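Local coordinates for inositol monophosphatase family protein (Staphylococcus aureus subsp. aureus MSSA476, PDB 4I3Y), which probably hydrolyses inositol monophosphates to inositol and phosphate in a magnesium-dependent, lithium-inhibited reaction, at residues I30-T39 and L102-I111; E118-V126 and L134-G142. All blocks are in the same frame, centred on the assembly; numbering follows the deposited sequence.

Contact 1: residues I30-T39 and L102-I111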
loop_
_atom_site.group_PDB
_atom_site.type_symbol
_atom_site.label_atom_id
_atom_site.label_comp_id
_atom_site.label_asym_id
_atom_site.label_seq_id
_atom_site.Cartn_x
_atom_site.Cartn_y
_atom_site.Cartn_z
ATOM N N ILE A 30 8.208 0.504 -20.625
ATOM C CA ILE A 30 8.011 -0.481 -19.543
ATOM C C ILE A 30 6.985 -1.612 -19.778
ATOM O O ILE A 30 7.206 -2.737 -19.314
ATOM C CB ILE A 30 7.706 0.205 -18.190
ATOM C CG1 ILE A 30 8.971 0.893 -17.718
ATOM C CG2 ILE A 30 7.438 -0.815 -17.139
ATOM C CD1 ILE A 30 8.699 2.038 -16.757
ATOM N N PRO A 31 5.859 -1.332 -20.471
ATOM C CA PRO A 31 4.857 -2.435 -20.600
ATOM C C PRO A 31 5.489 -3.631 -21.296
ATOM O O PRO A 31 5.291 -4.779 -20.901
ATOM C CB PRO A 31 3.739 -1.793 -21.439
ATOM C CG PRO A 31 3.861 -0.345 -21.119
ATOM C CD PRO A 31 5.320 -0.053 -20.933
ATOM N N GLN A 32 6.321 -3.339 -22.288
ATOM C CA GLN A 32 7.066 -4.392 -22.990
ATOM C C GLN A 32 8.065 -5.159 -22.088
ATOM O O GLN A 32 8.056 -6.411 -22.025
ATOM C CB GLN A 32 7.751 -3.805 -24.252
ATOM C CG GLN A 32 8.396 -4.849 -25.168
ATOM C CD GLN A 32 7.382 -5.847 -25.672
ATOM O OE1 GLN A 32 6.420 -5.477 -26.356
ATOM N NE2 GLN A 32 7.567 -7.113 -25.313
ATOM N N LEU A 33 8.924 -4.414 -21.398
ATOM C CA LEU A 33 9.849 -5.040 -20.434
ATOM C C LEU A 33 9.098 -5.990 -19.441
ATOM O O LEU A 33 9.553 -7.111 -19.140
ATOM C CB LEU A 33 10.661 -3.962 -19.687
ATOM C CG LEU A 33 11.473 -2.992 -20.594
ATOM C CD1 LEU A 33 12.034 -1.795 -19.811
ATOM C CD2 LEU A 33 12.586 -3.703 -21.368
ATOM N N ILE A 34 7.971 -5.514 -18.929
ATOM C CA ILE A 34 7.170 -6.290 -18.021
ATOM C C ILE A 34 6.631 -7.515 -18.728
ATOM O O ILE A 34 6.748 -8.590 -18.188
ATOM C CB ILE A 34 5.994 -5.500 -17.461
ATOM C CG1 ILE A 34 6.536 -4.239 -16.783
ATOM C CG2 ILE A 34 5.156 -6.402 -16.547
ATOM C CD1 ILE A 34 6.395 -4.169 -15.303
ATOM N N MET A 35 6.047 -7.364 -19.925
ATOM C CA MET A 35 5.581 -8.546 -20.661
ATOM C C MET A 35 6.663 -9.625 -20.798
ATOM O O MET A 35 6.344 -10.788 -20.788
ATOM C CB MET A 35 5.007 -8.192 -22.051
ATOM C CG MET A 35 3.721 -7.354 -22.029
ATOM S SD MET A 35 3.021 -6.812 -23.639
ATOM C CE MET A 35 4.161 -5.604 -24.318
ATOM N N GLU A 36 7.935 -9.242 -20.907
ATOM C CA GLU A 36 9.020 -10.207 -21.078
ATOM C C GLU A 36 9.964 -10.245 -19.860
ATOM O O GLU A 36 11.171 -10.433 -19.988
ATOM C CB GLU A 36 9.774 -9.923 -22.399
ATOM C CG GLU A 36 10.473 -8.563 -22.459
ATOM C CD GLU A 36 10.953 -8.162 -23.864
ATOM O OE1 GLU A 36 11.819 -7.256 -23.971
ATOM O OE2 GLU A 36 10.457 -8.738 -24.859
ATOM N N MET A 37 9.390 -10.078 -18.668
ATOM C CA MET A 37 10.162 -9.980 -17.451
ATOM C C MET A 37 10.914 -11.278 -17.146
ATOM O O MET A 37 10.401 -12.390 -17.253
ATOM C CB MET A 37 9.269 -9.578 -16.284
ATOM C CG MET A 37 10.001 -9.392 -14.986
ATOM S SD MET A 37 8.982 -8.486 -13.794
ATOM C CE MET A 37 7.630 -9.579 -13.401
ATOM N N THR A 38 12.161 -11.073 -16.759
ATOM C CA THR A 38 13.068 -12.085 -16.401
ATOM C C THR A 38 13.752 -11.636 -15.069
ATOM O O THR A 38 14.003 -10.431 -14.832
ATOM C CB THR A 38 14.074 -12.271 -17.587
ATOM O OG1 THR A 38 14.978 -13.278 -17.230
ATOM C CG2 THR A 38 14.905 -11.049 -17.890
ATOM N N THR A 39 13.998 -12.586 -14.175
ATOM C CA THR A 39 14.469 -12.264 -12.830
ATOM C C THR A 39 15.789 -12.930 -12.532
ATOM O O THR A 39 15.977 -14.065 -12.907
ATOM C CB THR A 39 13.453 -12.727 -11.783
ATOM O OG1 THR A 39 12.277 -11.930 -11.932
ATOM C CG2 THR A 39 14.017 -12.535 -10.389
ATOM N N LEU A 102 7.557 -5.021 -7.751
ATOM C CA LEU A 102 7.442 -5.207 -9.235
ATOM C C LEU A 102 7.200 -6.653 -9.643
ATOM O O LEU A 102 6.283 -6.941 -10.438
ATOM C CB LEU A 102 8.705 -4.646 -9.951
ATOM C CG LEU A 102 8.873 -5.014 -11.436
ATOM C CD1 LEU A 102 7.700 -4.507 -12.214
ATOM C CD2 LEU A 102 10.177 -4.557 -12.058
ATOM N N VAL A 103 8.009 -7.580 -9.099
ATOM C CA VAL A 103 7.980 -8.983 -9.495
ATOM C C VAL A 103 6.709 -9.634 -8.993
ATOM O O VAL A 103 6.012 -10.315 -9.758
ATOM C CB VAL A 103 9.254 -9.759 -8.961
ATOM C CG1 VAL A 103 9.124 -11.273 -9.100
ATOM C CG2 VAL A 103 10.522 -9.307 -9.666
ATOM N N LYS A 104 6.429 -9.479 -7.687
ATOM C CA LYS A 104 5.246 -10.128 -7.074
ATOM C C LYS A 104 3.920 -9.438 -7.411
ATOM O O LYS A 104 2.873 -10.080 -7.426
ATOM C CB LYS A 104 5.403 -10.241 -5.541
ATOM C CG LYS A 104 6.611 -11.057 -5.095
ATOM C CD LYS A 104 6.538 -12.516 -5.569
ATOM C CE LYS A 104 7.914 -13.219 -5.432
ATOM N NZ LYS A 104 7.797 -14.690 -5.689
ATOM N N GLN A 105 3.927 -8.125 -7.651
ATOM C CA GLN A 105 2.657 -7.451 -7.712
ATOM C C GLN A 105 2.444 -6.600 -8.944
ATOM O O GLN A 105 1.284 -6.179 -9.225
ATOM C CB GLN A 105 2.470 -6.550 -6.482
ATOM C CG GLN A 105 2.676 -7.213 -5.086
ATOM C CD GLN A 105 2.142 -6.252 -4.004
ATOM O OE1 GLN A 105 2.919 -5.651 -3.205
ATOM N NE2 GLN A 105 0.834 -6.021 -4.039
ATOM N N GLN A 106 3.533 -6.242 -9.625
ATOM C CA GLN A 106 3.468 -5.215 -10.681
ATOM C C GLN A 106 2.790 -3.937 -10.214
ATOM O O GLN A 106 2.112 -3.265 -10.977
ATOM C CB GLN A 106 2.795 -5.749 -11.945
ATOM C CG GLN A 106 3.726 -6.650 -12.700
ATOM C CD GLN A 106 3.100 -7.948 -13.022
ATOM O OE1 GLN A 106 2.308 -8.498 -12.215
ATOM N NE2 GLN A 106 3.448 -8.490 -14.201
ATOM N N GLU A 107 3.043 -3.559 -8.969
ATOM C CA GLU A 107 2.423 -2.393 -8.425
ATOM C C GLU A 107 3.297 -1.983 -7.264
ATOM O O GLU A 107 4.070 -2.801 -6.763
ATOM C CB GLU A 107 1.009 -2.699 -7.908
ATOM C CG GLU A 107 0.256 -1.432 -7.566
ATOM C CD GLU A 107 -1.227 -1.656 -7.324
ATOM O OE1 GLU A 107 -1.761 -2.737 -7.614
ATOM O OE2 GLU A 107 -1.881 -0.702 -6.878
ATOM N N ASP A 108 3.157 -0.749 -6.817
ATOM C CA ASP A 108 3.954 -0.310 -5.626
ATOM C C ASP A 108 5.458 -0.370 -5.854
ATOM O O ASP A 108 6.230 -0.881 -4.996
ATOM C CB ASP A 108 3.536 -1.057 -4.335
ATOM C CG ASP A 108 2.125 -0.673 -3.909
ATOM O OD1 ASP A 108 1.664 0.398 -4.373
ATOM O OD2 ASP A 108 1.488 -1.385 -3.114
ATOM N N TYR A 109 5.887 0.213 -6.963
ATOM C CA TYR A 109 7.345 0.359 -7.198
ATOM C C TYR A 109 7.543 1.701 -7.906
ATOM O O TYR A 109 6.607 2.222 -8.470
ATOM C CB TYR A 109 7.981 -0.862 -7.960
ATOM C CG TYR A 109 7.396 -1.033 -9.328
ATOM C CD1 TYR A 109 7.942 -0.372 -10.444
ATOM C CD2 TYR A 109 6.228 -1.746 -9.520
ATOM C CE1 TYR A 109 7.364 -0.454 -11.708
ATOM C CE2 TYR A 109 5.654 -1.846 -10.806
ATOM C CZ TYR A 109 6.222 -1.197 -11.885
ATOM O OH TYR A 109 5.637 -1.308 -13.157
ATOM N N CYS A 110 8.776 2.233 -7.924
ATOM C CA CYS A 110 9.033 3.518 -8.483
ATOM C C CYS A 110 10.444 3.561 -9.075
ATOM O O CYS A 110 11.247 2.610 -8.925
ATOM C CB CYS A 110 8.872 4.600 -7.368
ATOM S SG CYS A 110 9.986 4.371 -5.926
ATOM N N ILE A 111 10.726 4.646 -9.776
ATOM C CA ILE A 111 12.059 4.905 -10.277
ATOM C C ILE A 111 12.552 6.111 -9.467
ATOM O O ILE A 111 11.816 7.097 -9.332
ATOM C CB ILE A 111 12.020 5.259 -11.771
ATOM C CG1 ILE A 111 11.425 4.138 -12.585
ATOM C CG2 ILE A 111 13.414 5.612 -12.330
ATOM C CD1 ILE A 111 11.258 4.533 -14.054
#

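Contact 2: residues E118-V126 and L134-G142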
loop_
_atom_site.group_PDB
_atom_site.type_symbol
_atom_site.label_atom_id
_atom_site.label_comp_id
_atom_site.label_asym_id
_atom_site.label_seq_id
_atom_site.Cartn_x
_atom_site.Cartn_y
_atom_site.Cartn_z
ATOM N N GLU A 118 28.074 19.602 -6.847
ATOM C CA GLU A 118 29.105 19.783 -5.791
ATOM C C GLU A 118 28.514 19.378 -4.467
ATOM O O GLU A 118 28.466 20.174 -3.520
ATOM C CB GLU A 118 29.623 21.216 -5.720
ATOM C CG GLU A 118 30.102 21.709 -7.060
ATOM C CD GLU A 118 30.722 23.086 -7.013
ATOM O OE1 GLU A 118 30.395 23.924 -6.134
ATOM O OE2 GLU A 118 31.570 23.316 -7.873
ATOM N N GLY A 119 27.992 18.155 -4.440
ATOM C CA GLY A 119 27.331 17.609 -3.250
ATOM C C GLY A 119 26.016 18.197 -2.693
ATOM O O GLY A 119 25.536 17.737 -1.654
ATOM N N LYS A 120 25.424 19.191 -3.359
ATOM C CA LYS A 120 24.163 19.765 -2.888
ATOM C C LYS A 120 23.013 19.268 -3.797
ATOM O O LYS A 120 23.111 19.312 -5.039
ATOM C CB LYS A 120 24.213 21.297 -2.838
ATOM C CG LYS A 120 22.892 21.945 -2.445
ATOM C CD LYS A 120 23.072 23.342 -1.874
ATOM C CE LYS A 120 23.347 24.365 -2.944
ATOM N NZ LYS A 120 22.861 25.730 -2.541
ATOM N N PRO A 121 21.963 18.719 -3.175
ATOM C CA PRO A 121 20.760 18.227 -3.907
ATOM C C PRO A 121 20.136 19.427 -4.657
ATOM O O PRO A 121 19.803 20.434 -4.012
ATOM C CB PRO A 121 19.780 17.828 -2.765
ATOM C CG PRO A 121 20.603 17.679 -1.559
ATOM C CD PRO A 121 21.795 18.646 -1.709
ATOM N N MET A 122 19.996 19.296 -5.972
ATOM C CA MET A 122 19.385 20.288 -6.844
ATOM C C MET A 122 18.056 19.800 -7.491
ATOM O O MET A 122 17.110 20.595 -7.603
ATOM C CB MET A 122 20.364 20.713 -7.959
ATOM C CG MET A 122 21.651 21.382 -7.466
ATOM S SD MET A 122 21.285 22.833 -6.465
ATOM C CE MET A 122 22.902 23.449 -6.029
ATOM N N LEU A 123 18.037 18.549 -7.964
ATOM C CA LEU A 123 16.830 17.929 -8.617
ATOM C C LEU A 123 16.612 16.519 -8.038
ATOM O O LEU A 123 17.566 15.770 -7.826
ATOM C CB LEU A 123 16.966 17.819 -10.128
ATOM C CG LEU A 123 17.179 19.084 -10.955
ATOM C CD1 LEU A 123 17.526 18.689 -12.409
ATOM C CD2 LEU A 123 15.989 20.040 -10.909
ATOM N N SER A 124 15.362 16.198 -7.745
ATOM C CA SER A 124 14.979 14.848 -7.243
ATOM C C SER A 124 13.711 14.337 -7.870
ATOM O O SER A 124 12.822 15.124 -8.147
ATOM C CB SER A 124 14.807 14.873 -5.732
ATOM O OG SER A 124 16.048 15.217 -5.145
ATOM N N TYR A 125 13.626 13.024 -8.073
ATOM C CA TYR A 125 12.518 12.433 -8.762
ATOM C C TYR A 125 12.183 11.086 -8.141
ATOM O O TYR A 125 13.102 10.261 -7.957
ATOM C CB TYR A 125 12.873 12.171 -10.263
ATOM C CG TYR A 125 13.225 13.450 -10.985
ATOM C CD1 TYR A 125 12.218 14.294 -11.479
ATOM C CD2 TYR A 125 14.549 13.868 -11.070
ATOM C CE1 TYR A 125 12.541 15.509 -12.082
ATOM C CE2 TYR A 125 14.892 15.082 -11.605
ATOM C CZ TYR A 125 13.887 15.879 -12.147
ATOM O OH TYR A 125 14.256 17.025 -12.727
ATOM N N VAL A 126 10.872 10.873 -7.887
ATOM C CA VAL A 126 10.297 9.576 -7.526
ATOM C C VAL A 126 9.109 9.310 -8.440
ATOM O O VAL A 126 8.040 9.943 -8.317
ATOM C CB VAL A 126 9.876 9.450 -6.052
ATOM C CG1 VAL A 126 9.347 8.022 -5.807
ATOM C CG2 VAL A 126 11.062 9.737 -5.112
ATOM N N LEU A 134 4.371 11.324 -11.000
ATOM C CA LEU A 134 5.749 11.810 -11.002
ATOM C C LEU A 134 5.926 12.797 -9.857
ATOM O O LEU A 134 5.416 13.927 -9.884
ATOM C CB LEU A 134 6.134 12.450 -12.353
ATOM C CG LEU A 134 7.583 13.001 -12.410
ATOM C CD1 LEU A 134 8.602 11.922 -12.080
ATOM C CD2 LEU A 134 7.916 13.490 -13.827
ATOM N N TYR A 135 6.569 12.331 -8.773
ATOM C CA TYR A 135 6.955 13.244 -7.708
ATOM C C TYR A 135 8.277 13.911 -8.142
ATOM O O TYR A 135 9.241 13.218 -8.510
ATOM C CB TYR A 135 7.107 12.554 -6.347
ATOM C CG TYR A 135 5.827 11.857 -5.891
ATOM C CD1 TYR A 135 4.902 12.559 -5.120
ATOM C CD2 TYR A 135 5.535 10.533 -6.245
ATOM C CE1 TYR A 135 3.707 11.964 -4.701
ATOM C CE2 TYR A 135 4.318 9.922 -5.828
ATOM C CZ TYR A 135 3.428 10.659 -5.032
ATOM O OH TYR A 135 2.226 10.173 -4.592
ATOM N N LYS A 136 8.342 15.234 -8.049
ATOM C CA LYS A 136 9.637 15.885 -8.320
ATOM C C LYS A 136 9.874 17.023 -7.355
ATOM O O LYS A 136 8.914 17.619 -6.853
ATOM C CB LYS A 136 9.719 16.375 -9.770
ATOM C CG LYS A 136 8.763 17.525 -10.086
ATOM C CD LYS A 136 8.976 17.995 -11.536
ATOM C CE LYS A 136 8.185 19.292 -11.823
ATOM N NZ LYS A 136 8.451 19.663 -13.243
ATOM N N ALA A 137 11.154 17.281 -7.091
ATOM C CA ALA A 137 11.609 18.379 -6.253
ATOM C C ALA A 137 12.678 19.166 -7.045
ATOM O O ALA A 137 13.598 18.569 -7.637
ATOM C CB ALA A 137 12.182 17.833 -4.978
ATOM N N ILE A 138 12.507 20.500 -7.087
ATOM C CA ILE A 138 13.422 21.398 -7.798
ATOM C C ILE A 138 13.801 22.555 -6.925
ATOM O O ILE A 138 12.917 23.317 -6.498
ATOM C CB ILE A 138 12.791 22.015 -9.063
ATOM C CG1 ILE A 138 12.488 20.924 -10.084
ATOM C CG2 ILE A 138 13.696 23.149 -9.620
ATOM C CD1 ILE A 138 11.025 20.685 -10.227
ATOM N N ARG A 139 15.104 22.680 -6.645
ATOM C CA ARG A 139 15.613 23.703 -5.718
ATOM C C ARG A 139 15.236 25.070 -6.285
ATOM O O ARG A 139 15.565 25.350 -7.407
ATOM C CB ARG A 139 17.123 23.548 -5.574
ATOM C CG ARG A 139 17.895 24.498 -4.662
ATOM C CD ARG A 139 19.128 23.712 -4.133
ATOM N NE ARG A 139 19.004 23.913 -2.728
ATOM C CZ ARG A 139 18.997 23.080 -1.725
ATOM N NH1 ARG A 139 19.319 21.795 -1.738
ATOM N NH2 ARG A 139 18.761 23.675 -0.602
ATOM N N GLY A 140 14.514 25.885 -5.524
ATOM C CA GLY A 140 14.120 27.221 -5.997
ATOM C C GLY A 140 12.659 27.253 -6.454
ATOM O O GLY A 140 11.997 28.268 -6.303
ATOM N N GLU A 141 12.139 26.141 -6.965
ATOM C CA GLU A 141 10.751 26.057 -7.446
ATOM C C GLU A 141 9.783 25.368 -6.462
ATOM O O GLU A 141 8.671 25.828 -6.300
ATOM C CB GLU A 141 10.712 25.257 -8.723
ATOM C CG GLU A 141 10.557 25.986 -10.034
ATOM C CD GLU A 141 10.285 25.002 -11.178
ATOM O OE1 GLU A 141 9.096 24.687 -11.424
ATOM O OE2 GLU A 141 11.239 24.522 -11.857
ATOM N N GLY A 142 10.189 24.229 -5.876
ATOM C CA GLY A 142 9.408 23.477 -4.889
ATOM C C GLY A 142 9.264 22.003 -5.285
ATOM O O GLY A 142 10.001 21.485 -6.147
#

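Contact 1: residues I30-T39 and L102-I111
I34 and L102 provide the tightest apolar touch between the end of helix 12-35 and the segment that runs from helix 99-105 into strand 110-117: their CD1 methyls are 3.4 Å apart, closer than ordinary van der Waals contact. The same L102 CD1 lies 3.6 Å above one face of the Y109 ring, offset toward its rim, so this one methyl meets both an isoleucine methyl and an aromatic face. A looser touch, I30 CD1 to I111 CD1 at 4.5 Å, extends the apolar strip to the start of the strand. M37 works differently. An extended start, CG anti to the backbone N (chi1 -177°), carries SD alongside L102 CG, and the bend at chi3 turns CE toward the helix, 4.0 Å from V103 CA.

Mixed contacts form the second group. I34 CD1 meets Y109 OH at 3.7 Å, I34 CG2 meets Q106 NE2 at 3.6 Å, and T39 OG1 lies 3.9 Å from V103 CG2. Each sets a methyl beside a polar atom. Nearby, D108 forms a salt bridge with R197, and K104 NZ a hydrogen bond with the backbone O of D160, both of the second subunit. The two segments themselves are joined by shape and dispersion, without hydrogen bonds between them.

Contact 2: residues E118-V126 and L134-G142
S124 pairs with A137, and V126 with Y135, through reciprocal backbone hydrogen bonds that form the close-packed half of this antiparallel contact; the two strand axes run 170° apart in direction and approach to 4.7 Å. Between these hydrogen-bonded pairs sits the non-hydrogen-bonded pair Y125 with K136, and L123 with I138 is another. Their side chains fill the face toward helix 12-35. L123 CD2 comes to 3.7 Å from I138 CG1, and K136 CB lies 3.7 Å from Y125 CD1 as the two side chains run side by side; their polar ends both go to D16, Y125 OH as a hydrogen bond and K136 NZ as a salt bridge. On the other face, S124 and A137 bring their CB atoms to 4.0 Å under helix 219-225. V126 O takes the N-H of Y135 and also lies in the plane of that ring, 3.3 Å from its edge atom CD2.

The end near R139 is more open to solvent, yet R139 itself is closely engaged. CG anti to the backbone N (chi1 180°) and a bend at chi3 bring its guanidinium to P121 O, where NH1 gives a straight 2.7 Å bond lying in both the carbonyl and guanidinium planes. M122 crosses it obliquely, SD 3.3 Å from R139 CD. Looser is exposed K120, over one guanidinium face; R139 NH2 has a salt bridge to E224. On its other edge, strand 120-128 has a classic beta bulge, M122 and L123 both facing Y115 of strand 110-117. The whole is a beta hairpin inside a mixed sheet sandwiched between helices, in keeping with the layered alpha/beta fold of inositol monophosphatases.

Contact 1 and contact 2 have centres 26 Å apart, yet they meet on one sheet, where strands 110-117 and 120-128 are neighbours: C110 SG packs against V126 CG1 at 3.7 Å. They also share helix 12-35, whose C-terminal end enters contact 1 while D16, I15, I19 and L23 on its earlier turns cover one face of contact 2. A bound magnesium ion lies about 8 Å from the Y109 side chain, and one about 11 Å from that of V126. E76, D94 and I96 form a magnesium site; L102 and Y109 both touch I96, which places contact 1 probably in the second shell of the site, while contact 2 lies farther along the same sheet.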